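Local atomic coordinates of Slr0280 protein (Synechocystis sp., PDB entry 5H3K), a protein that is of unknown function but carries a phosphodiester glycosidase (NAGPA) family domain, which suggests that it may cleave a sugar phosphodiester or a related glycosidic bond. Residues 224-232 / 237-245; 503-513 / 557-565. All blocks are in the same frame, centred on the assembly; numbering follows the deposited sequence.

Interaction 1 of 2, residues 224-232 / 237-245; sequences QIRYRLERS and KVHFQLPVG
Tyr227 and Phe240 face each other as a non-hydrogen-bonded antiparallel pair, and their rings share little overlap: the planes are 27° apart but slid past one another. What Phe240 presents to Tyr227 is a ring face, over which the Tyr227 CB sits in a CH-pi contact, 3.9 Å from the Phe240 centroid. The Tyr227 ring stands between its own backbone N and carbonyl carbon (chi1 70°), which carries it away from the partner strand, where its OH bonds Asp158. At the edge of the Phe240 ring, in its plane, lies Ile225 CD1, 3.9 Å from Phe240 CE2. The other branch of Ile225, CG2, reaches Leu242 CD2 at 3.7 Å and also touches Pro243, so the beta-branched residue serves three neighbours. Leu229 CD1 continues this apolar face against Val238 CG2.

The opposite face is polar. Glu230 is extended, CG anti to the backbone N, which brings OE1 diagonally across to His239 NE2 at 2.9 Å; OE1 lies close to the imidazole plane, and NE2 approaches it on the anti side, somewhat out of the carboxylate plane. The carboxylate holds a proton on NE2 and would probably favour the doubly protonated ring. A water donates to the same Glu230 OE1 and accepts from Lys237 NZ, linking charges whose own atoms, OE1 and NZ, stand 4.8 Å apart.

Paired backbone bonds join Arg226 with Gln241, Arg228 with His239 and Glu230 with Lys237; Arg228 N to His239 O is the most bent, at 137°. With its apolar face against strands 164-171 and 258-264 and a polar opposite face, this is an amphipathic beta hairpin at the margin of a four-stranded antiparallel sheet.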
loop_
_atom_site.group_PDB
_atom_site.type_symbol
_atom_site.label_atom_id
_atom_site.label_comp_id
_atom_site.label_asym_id
_atom_site.label_seq_id
_atom_site.Cartn_x
_atom_site.Cartn_y
_atom_site.Cartn_z
ATOM N N GLN A 224 33.889 -2.939 -7.841
ATOM C CA GLN A 224 32.761 -3.774 -7.432
ATOM C C GLN A 224 31.467 -3.349 -8.135
ATOM O O GLN A 224 30.787 -4.178 -8.738
ATOM C CB GLN A 224 32.585 -3.742 -5.914
ATOM C CG GLN A 224 31.970 -5.002 -5.340
ATOM C CD GLN A 224 32.904 -6.191 -5.431
ATOM O OE1 GLN A 224 34.127 -6.036 -5.393
ATOM N NE2 GLN A 224 32.335 -7.389 -5.556
ATOM N N ILE A 225 31.130 -2.062 -8.071
ATOM C CA ILE A 225 29.996 -1.559 -8.840
ATOM C C ILE A 225 30.447 -1.306 -10.265
ATOM O O ILE A 225 31.646 -1.157 -10.539
ATOM C CB ILE A 225 29.414 -0.227 -8.293
ATOM C CG1 ILE A 225 30.428 0.911 -8.429
ATOM C CG2 ILE A 225 28.958 -0.378 -6.861
ATOM C CD1 ILE A 225 29.815 2.301 -8.334
ATOM N N ARG A 226 29.483 -1.257 -11.177
ATOM C CA ARG A 226 29.743 -0.762 -12.518
ATOM C C ARG A 226 28.685 0.271 -12.798
ATOM O O ARG A 226 27.543 0.120 -12.376
ATOM C CB ARG A 226 29.676 -1.892 -13.549
ATOM C CG ARG A 226 30.707 -2.970 -13.319
ATOM C CD ARG A 226 30.453 -4.191 -14.188
ATOM N NE ARG A 226 31.208 -5.355 -13.720
ATOM C CZ ARG A 226 30.656 -6.478 -13.265
ATOM N NH1 ARG A 226 31.432 -7.475 -12.847
ATOM N NH2 ARG A 226 29.332 -6.612 -13.237
ATOM N N TYR A 227 29.059 1.344 -13.480
ATOM C CA TYR A 227 28.084 2.352 -13.843
ATOM C C TYR A 227 28.405 2.952 -15.201
ATOM O O TYR A 227 29.544 2.891 -15.665
ATOM C CB TYR A 227 27.994 3.432 -12.769
ATOM C CG TYR A 227 29.220 4.324 -12.672
ATOM C CD1 TYR A 227 30.328 3.937 -11.925
ATOM C CD2 TYR A 227 29.259 5.553 -13.316
ATOM C CE1 TYR A 227 31.445 4.752 -11.823
ATOM C CE2 TYR A 227 30.375 6.378 -13.219
ATOM C CZ TYR A 227 31.462 5.965 -12.470
ATOM O OH TYR A 227 32.571 6.777 -12.366
ATOM N N ARG A 228 27.395 3.536 -15.830
ATOM C CA ARG A 228 27.526 4.013 -17.197
ATOM C C ARG A 228 26.592 5.180 -17.393
ATOM O O ARG A 228 25.430 5.142 -16.964
ATOM C CB ARG A 228 27.147 2.897 -18.172
ATOM C CG ARG A 228 27.525 3.154 -19.619
ATOM C CD ARG A 228 27.388 1.853 -20.388
ATOM N NE ARG A 228 27.973 1.905 -21.725
ATOM C CZ ARG A 228 29.195 1.473 -22.013
ATOM N NH1 ARG A 228 29.960 0.962 -21.049
ATOM N NH2 ARG A 228 29.645 1.547 -23.261
ATOM N N LEU A 229 27.103 6.213 -18.052
ATOM C CA LEU A 229 26.349 7.425 -18.314
ATOM C C LEU A 229 25.551 7.280 -19.608
ATOM O O LEU A 229 26.073 6.790 -20.610
ATOM C CB LEU A 229 27.337 8.591 -18.425
ATOM C CG LEU A 229 26.897 10.044 -18.251
ATOM C CD1 LEU A 229 25.769 10.139 -17.252
ATOM C CD2 LEU A 229 28.075 10.887 -17.780
ATOM N N GLU A 230 24.283 7.692 -19.584
ATOM C CA GLU A 230 23.491 7.819 -20.810
ATOM C C GLU A 230 23.052 9.266 -20.969
ATOM O O GLU A 230 22.431 9.846 -20.066
ATOM C CB GLU A 230 22.250 6.923 -20.786
ATOM C CG GLU A 230 21.354 7.100 -22.026
ATOM C CD GLU A 230 19.940 6.551 -21.846
ATOM O OE1 GLU A 230 19.590 6.132 -20.719
ATOM O OE2 GLU A 230 19.160 6.548 -22.830
ATOM N N ARG A 231 23.368 9.853 -22.116
ATOM C CA ARG A 231 22.931 11.210 -22.409
ATOM C C ARG A 231 21.487 11.165 -22.888
ATOM O O ARG A 231 21.108 10.281 -23.670
ATOM C CB ARG A 231 23.828 11.858 -23.470
ATOM C CG ARG A 231 25.116 12.460 -22.927
ATOM C CD ARG A 231 26.171 11.407 -22.626
ATOM N NE ARG A 231 27.454 12.001 -22.251
ATOM C CZ ARG A 231 28.571 11.308 -22.050
ATOM N NH1 ARG A 231 28.572 9.993 -22.203
ATOM N NH2 ARG A 231 29.692 11.931 -21.709
ATOM N N SER A 232 20.677 12.101 -22.404
ATOM C CA SER A 232 19.278 12.176 -22.800
ATOM C C SER A 232 18.882 13.632 -23.038
ATOM O O SER A 232 18.006 14.164 -22.351
ATOM C CB SER A 232 18.383 11.547 -21.725
ATOM O OG SER A 232 17.112 11.188 -22.248
ATOM N N LYS A 237 21.347 10.134 -17.464
ATOM C CA LYS A 237 21.061 9.018 -16.575
ATOM C C LYS A 237 22.355 8.317 -16.221
ATOM O O LYS A 237 23.222 8.140 -17.079
ATOM C CB LYS A 237 20.094 8.041 -17.247
ATOM C CG LYS A 237 18.734 8.653 -17.520
ATOM C CD LYS A 237 17.743 7.620 -18.029
ATOM C CE LYS A 237 16.462 8.316 -18.480
ATOM N NZ LYS A 237 15.356 7.364 -18.739
ATOM N N VAL A 238 22.488 7.924 -14.958
ATOM C CA VAL A 238 23.622 7.118 -14.541
ATOM C C VAL A 238 23.105 5.737 -14.176
ATOM O O VAL A 238 22.376 5.572 -13.187
ATOM C CB VAL A 238 24.360 7.732 -13.348
ATOM C CG1 VAL A 238 25.657 6.958 -13.083
ATOM C CG2 VAL A 238 24.672 9.208 -13.606
ATOM N N HIS A 239 23.473 4.749 -14.986
ATOM C CA HIS A 239 22.979 3.384 -14.846
ATOM C C HIS A 239 23.936 2.524 -14.048
ATOM O O HIS A 239 25.101 2.398 -14.418
ATOM C CB HIS A 239 22.799 2.767 -16.225
ATOM C CG HIS A 239 21.765 3.451 -17.046
ATOM N ND1 HIS A 239 20.432 3.087 -17.012
ATOM C CD2 HIS A 239 21.848 4.499 -17.900
ATOM C CE1 HIS A 239 19.746 3.871 -17.818
ATOM N NE2 HIS A 239 20.577 4.746 -18.368
ATOM N N PHE A 240 23.440 1.923 -12.965
ATOM C CA PHE A 240 24.279 1.130 -12.065
ATOM C C PHE A 240 23.967 -0.350 -12.115
ATOM O O PHE A 240 22.798 -0.760 -12.112
ATOM C CB PHE A 240 24.097 1.585 -10.609
ATOM C CG PHE A 240 24.728 2.914 -10.301
ATOM C CD1 PHE A 240 24.048 4.098 -10.560
ATOM C CD2 PHE A 240 26.003 2.978 -9.756
ATOM C CE1 PHE A 240 24.639 5.337 -10.279
ATOM C CE2 PHE A 240 26.603 4.212 -9.466
ATOM C CZ PHE A 240 25.919 5.391 -9.726
ATOM N N GLN A 241 25.029 -1.148 -12.118
ATOM C CA GLN A 241 24.938 -2.569 -11.835
ATOM C C GLN A 241 25.572 -2.801 -10.457
ATOM O O GLN A 241 26.779 -2.629 -10.272
ATOM C CB GLN A 241 25.670 -3.375 -12.904
ATOM C CG GLN A 241 25.547 -4.883 -12.728
ATOM C CD GLN A 241 24.161 -5.400 -13.093
ATOM O OE1 GLN A 241 23.532 -4.900 -14.030
ATOM N NE2 GLN A 241 23.679 -6.399 -12.353
ATOM N N LEU A 242 24.758 -3.184 -9.482
ATOM C CA LEU A 242 25.221 -3.267 -8.094
ATOM C C LEU A 242 25.385 -4.699 -7.620
ATOM O O LEU A 242 24.641 -5.583 -8.045
ATOM C CB LEU A 242 24.223 -2.563 -7.167
ATOM C CG LEU A 242 23.997 -1.075 -7.431
ATOM C CD1 LEU A 242 22.879 -0.523 -6.552
ATOM C CD2 LEU A 242 25.290 -0.301 -7.218
ATOM N N PRO A 243 26.352 -4.931 -6.720
ATOM C CA PRO A 243 26.431 -6.217 -6.021
ATOM C C PRO A 243 25.115 -6.480 -5.289
ATOM O O PRO A 243 24.444 -5.527 -4.861
ATOM C CB PRO A 243 27.553 -5.994 -5.001
ATOM C CG PRO A 243 28.372 -4.873 -5.555
ATOM C CD PRO A 243 27.405 -3.993 -6.297
ATOM N N VAL A 244 24.740 -7.749 -5.172
ATOM C CA VAL A 244 23.530 -8.129 -4.451
ATOM C C VAL A 244 23.525 -7.513 -3.055
ATOM O O VAL A 244 24.536 -7.540 -2.363
ATOM C CB VAL A 244 23.420 -9.659 -4.327
ATOM C CG1 VAL A 244 22.360 -10.043 -3.295
ATOM C CG2 VAL A 244 23.095 -10.290 -5.687
ATOM N N GLY A 245 22.396 -6.935 -2.659
ATOM C CA GLY A 245 22.273 -6.362 -1.333
ATOM C C GLY A 245 22.556 -4.869 -1.267
ATOM O O GLY A 245 22.147 -4.202 -0.319
HETATM O O HOH W 1 28.749 -4.967 -10.186
HETATM O O HOH W 2 17.068 5.314 -20.459
#

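Interaction 2 of 2, residues 503-513 / 557-565; sequences PLLIDQGRMVL and SLGEFAQIL
Leu505 and Ala562 form the centre of a largely apolar contact between 503-513 and helix 558-565. The small methyl of Ala562 lets the backbones approach, their CA atoms 5.7 Å apart, while Leu505 sends CD1 past it to Leu565 CD1 (3.6 Å) and Phe561 CD2 (3.8 Å), crossing both side chains at about a right angle. Beside it Ile506, with CG1 anti to its carbonyl carbon (chi1 -55°), extends CD1 to Leu565 CB at 3.9 Å and to the backbone Ala562 O. Leu505 and Ile506 can both point at the helix because they form a classic beta bulge opposite Ala573. Toward the helix start, Leu513 CD2 rests on Leu558 CB, and Pro503 meets the Leu558 methyls.

Met511 is bent at chi2 (-67°), laying SD 4.1 Å from Ala562 CB and CE against Ala562 O and Gln563 CG. Replacing Met511 by an alanine would probably open a gap over Ala562 and leave the Gln563 stem without its cover.

Polar bonds stay within each segment or go outside: Ser557 and Glu560 make a capping box, and Glu560 forms a salt bridge with Arg550. No hydrogen bond crosses, so the contact rests on close apolar packing and burial away from water.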
loop_
_atom_site.group_PDB
_atom_site.type_symbol
_atom_site.label_atom_id
_atom_site.label_comp_id
_atom_site.label_asym_id
_atom_site.label_seq_id
_atom_site.Cartn_x
_atom_site.Cartn_y
_atom_site.Cartn_z
ATOM N N PRO A 503 -0.460 -14.903 8.892
ATOM C CA PRO A 503 -1.049 -15.313 10.175
ATOM C C PRO A 503 -1.074 -14.205 11.210
ATOM O O PRO A 503 -0.377 -13.189 11.080
ATOM C CB PRO A 503 -0.160 -16.481 10.633
ATOM C CG PRO A 503 1.105 -16.366 9.823
ATOM C CD PRO A 503 0.804 -15.594 8.578
ATOM N N LEU A 504 -1.899 -14.388 12.231
ATOM C CA LEU A 504 -1.848 -13.518 13.398
ATOM C C LEU A 504 -0.488 -13.743 14.067
ATOM O O LEU A 504 -0.096 -14.888 14.299
ATOM C CB LEU A 504 -2.985 -13.869 14.355
ATOM C CG LEU A 504 -3.188 -12.943 15.546
ATOM C CD1 LEU A 504 -3.593 -11.558 15.061
ATOM C CD2 LEU A 504 -4.270 -13.538 16.455
ATOM N N LEU A 505 0.238 -12.668 14.362
ATOM C CA LEU A 505 1.616 -12.813 14.861
ATOM C C LEU A 505 1.735 -12.508 16.352
ATOM O O LEU A 505 2.397 -13.244 17.093
ATOM C CB LEU A 505 2.590 -11.934 14.070
ATOM C CG LEU A 505 2.730 -12.266 12.584
ATOM C CD1 LEU A 505 3.643 -11.252 11.904
ATOM C CD2 LEU A 505 3.272 -13.685 12.400
ATOM N N ILE A 506 1.113 -11.417 16.789
ATOM C CA ILE A 506 1.183 -11.013 18.195
ATOM C C ILE A 506 -0.218 -10.727 18.732
ATOM O O ILE A 506 -1.035 -10.084 18.058
ATOM C CB ILE A 506 2.085 -9.764 18.373
ATOM C CG1 ILE A 506 3.475 -10.016 17.769
ATOM C CG2 ILE A 506 2.186 -9.377 19.852
ATOM C CD1 ILE A 506 4.419 -8.822 17.822
ATOM N N ASP A 507 -0.505 -11.203 19.942
ATOM C CA ASP A 507 -1.814 -10.976 20.549
ATOM C C ASP A 507 -1.658 -10.689 22.037
ATOM O O ASP A 507 -1.123 -11.521 22.779
ATOM C CB ASP A 507 -2.731 -12.181 20.334
ATOM C CG ASP A 507 -4.176 -11.888 20.712
ATOM O OD1 ASP A 507 -4.517 -11.999 21.905
ATOM O OD2 ASP A 507 -4.971 -11.549 19.811
ATOM N N GLN A 508 -2.109 -9.506 22.454
ATOM C CA GLN A 508 -1.958 -9.024 23.831
ATOM C C GLN A 508 -0.532 -9.203 24.322
ATOM O O GLN A 508 -0.309 -9.749 25.405
ATOM C CB GLN A 508 -2.935 -9.732 24.780
ATOM C CG GLN A 508 -4.357 -9.907 24.223
ATOM C CD GLN A 508 -5.157 -8.608 24.100
ATOM O OE1 GLN A 508 -4.641 -7.565 23.684
ATOM N NE2 GLN A 508 -6.436 -8.677 24.454
ATOM N N GLY A 509 0.425 -8.774 23.500
ATOM C CA GLY A 509 1.829 -8.799 23.858
ATOM C C GLY A 509 2.526 -10.129 23.672
ATOM O O GLY A 509 3.751 -10.197 23.775
ATOM N N ARG A 510 1.777 -11.195 23.413
ATOM C CA ARG A 510 2.437 -12.488 23.273
ATOM C C ARG A 510 2.548 -13.016 21.840
ATOM O O ARG A 510 1.719 -12.715 20.969
ATOM C CB ARG A 510 1.878 -13.545 24.247
ATOM C CG ARG A 510 0.446 -13.979 24.024
ATOM C CD ARG A 510 0.130 -15.246 24.840
ATOM N NE ARG A 510 0.831 -16.421 24.316
ATOM C CZ ARG A 510 0.263 -17.374 23.580
ATOM N NH1 ARG A 510 -1.033 -17.312 23.289
ATOM N NH2 ARG A 510 0.991 -18.397 23.138
ATOM N N MET A 511 3.606 -13.786 21.605
ATOM C CA MET A 511 3.870 -14.348 20.289
ATOM C C MET A 511 2.919 -15.503 20.089
ATOM O O MET A 511 2.911 -16.446 20.881
ATOM C CB MET A 511 5.310 -14.840 20.208
ATOM C CG MET A 511 6.323 -13.764 20.478
ATOM S SD MET A 511 6.330 -12.513 19.173
ATOM C CE MET A 511 8.111 -12.305 18.953
ATOM N N VAL A 512 2.095 -15.429 19.049
ATOM C CA VAL A 512 1.046 -16.432 18.869
ATOM C C VAL A 512 1.068 -17.084 17.498
ATOM O O VAL A 512 0.128 -17.789 17.139
ATOM C CB VAL A 512 -0.373 -15.857 19.131
ATOM C CG1 VAL A 512 -0.520 -15.431 20.587
ATOM C CG2 VAL A 512 -0.663 -14.681 18.192
ATOM N N LEU A 513 2.144 -16.869 16.743
ATOM C CA LEU A 513 2.283 -17.472 15.416
ATOM C C LEU A 513 1.961 -18.967 15.391
ATOM O O LEU A 513 2.563 -19.768 16.112
ATOM C CB LEU A 513 3.693 -17.233 14.855
ATOM C CG LEU A 513 4.064 -17.901 13.533
ATOM C CD1 LEU A 513 3.183 -17.388 12.414
ATOM C CD2 LEU A 513 5.542 -17.664 13.196
ATOM N N SER A 557 11.826 -14.195 7.854
ATOM C CA SER A 557 10.904 -15.306 8.023
ATOM C C SER A 557 9.720 -14.796 8.830
ATOM O O SER A 557 9.763 -13.680 9.346
ATOM C CB SER A 557 11.570 -16.459 8.782
ATOM O OG SER A 557 11.831 -16.083 10.128
ATOM N N LEU A 558 8.659 -15.595 8.939
ATOM C CA LEU A 558 7.501 -15.187 9.749
ATOM C C LEU A 558 7.877 -14.955 11.222
ATOM O O LEU A 558 7.413 -13.995 11.849
ATOM C CB LEU A 558 6.356 -16.206 9.643
ATOM C CG LEU A 558 5.666 -16.360 8.285
ATOM C CD1 LEU A 558 4.787 -17.615 8.308
ATOM C CD2 LEU A 558 4.842 -15.119 7.951
ATOM N N GLY A 559 8.711 -15.830 11.781
ATOM C CA GLY A 559 9.149 -15.670 13.157
ATOM C C GLY A 559 9.983 -14.421 13.377
ATOM O O GLY A 559 9.827 -13.714 14.386
ATOM N N GLU A 560 10.892 -14.162 12.439
ATOM C CA GLU A 560 11.700 -12.946 12.467
ATOM C C GLU A 560 10.840 -11.696 12.367
ATOM O O GLU A 560 11.081 -10.718 13.077
ATOM C CB GLU A 560 12.757 -12.975 11.361
ATOM C CG GLU A 560 13.882 -13.972 11.662
ATOM C CD GLU A 560 14.795 -14.244 10.474
ATOM O OE1 GLU A 560 14.348 -14.060 9.313
ATOM O OE2 GLU A 560 15.961 -14.669 10.705
ATOM N N PHE A 561 9.839 -11.726 11.489
ATOM C CA PHE A 561 8.957 -10.579 11.330
ATOM C C PHE A 561 8.183 -10.319 12.628
ATOM O O PHE A 561 8.026 -9.172 13.030
ATOM C CB PHE A 561 8.009 -10.780 10.135
ATOM C CG PHE A 561 7.266 -9.527 9.723
ATOM C CD1 PHE A 561 7.921 -8.301 9.647
ATOM C CD2 PHE A 561 5.914 -9.588 9.391
ATOM C CE1 PHE A 561 7.238 -7.132 9.266
ATOM C CE2 PHE A 561 5.227 -8.441 8.996
ATOM C CZ PHE A 561 5.883 -7.208 8.938
ATOM N N ALA A 562 7.728 -11.383 13.294
ATOM C CA ALA A 562 7.084 -11.242 14.606
ATOM C C ALA A 562 8.014 -10.575 15.622
ATOM O O ALA A 562 7.588 -9.720 16.403
ATOM C CB ALA A 562 6.611 -12.586 15.115
ATOM N N GLN A 563 9.285 -10.954 15.602
ATOM C CA GLN A 563 10.263 -10.330 16.482
ATOM C C GLN A 563 10.472 -8.868 16.123
ATOM O O GLN A 563 10.592 -8.015 17.008
ATOM C CB GLN A 563 11.581 -11.112 16.447
ATOM C CG GLN A 563 11.450 -12.542 16.977
ATOM C CD GLN A 563 12.746 -13.335 16.896
ATOM O OE1 GLN A 563 13.648 -13.006 16.122
ATOM N NE2 GLN A 563 12.842 -14.390 17.697
ATOM N N ILE A 564 10.515 -8.571 14.826
ATOM C CA ILE A 564 10.624 -7.183 14.379
ATOM C C ILE A 564 9.472 -6.336 14.924
ATOM O O ILE A 564 9.689 -5.238 15.445
ATOM C CB ILE A 564 10.683 -7.090 12.823
ATOM C CG1 ILE A 564 12.060 -7.560 12.319
ATOM C CG2 ILE A 564 10.395 -5.666 12.355
ATOM C CD1 ILE A 564 12.125 -7.859 10.817
ATOM N N LEU A 565 8.254 -6.857 14.821
ATOM C CA LEU A 565 7.058 -6.132 15.250
ATOM C C LEU A 565 7.027 -5.961 16.766
ATOM O O LEU A 565 6.616 -4.921 17.267
ATOM C CB LEU A 565 5.789 -6.855 14.772
ATOM C CG LEU A 565 5.610 -6.843 13.244
ATOM C CD1 LEU A 565 4.625 -7.911 12.813
ATOM C CD2 LEU A 565 5.190 -5.468 12.736
#

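The two contacts lie in different parts of the chain, with centres about 38 Å apart and nearest atoms about 15 Å apart, and share no strand or helix. Interaction 1 joins neighbouring strands of one hairpin, is partly buried, and depends on backbone hydrogen bonds, with side chains sorted into an apolar face and a polar one. Interaction 2 brings together a strand and a helix distant in sequence, within the phosphodiester glycosidase domain; it is buried and uses mainly aliphatic side chains with a methionine, a proline and a phenylalanine. Charged groups accordingly take part across the sheet margin in interaction 1, whereas in interaction 2 no charged side chain takes part across the contact.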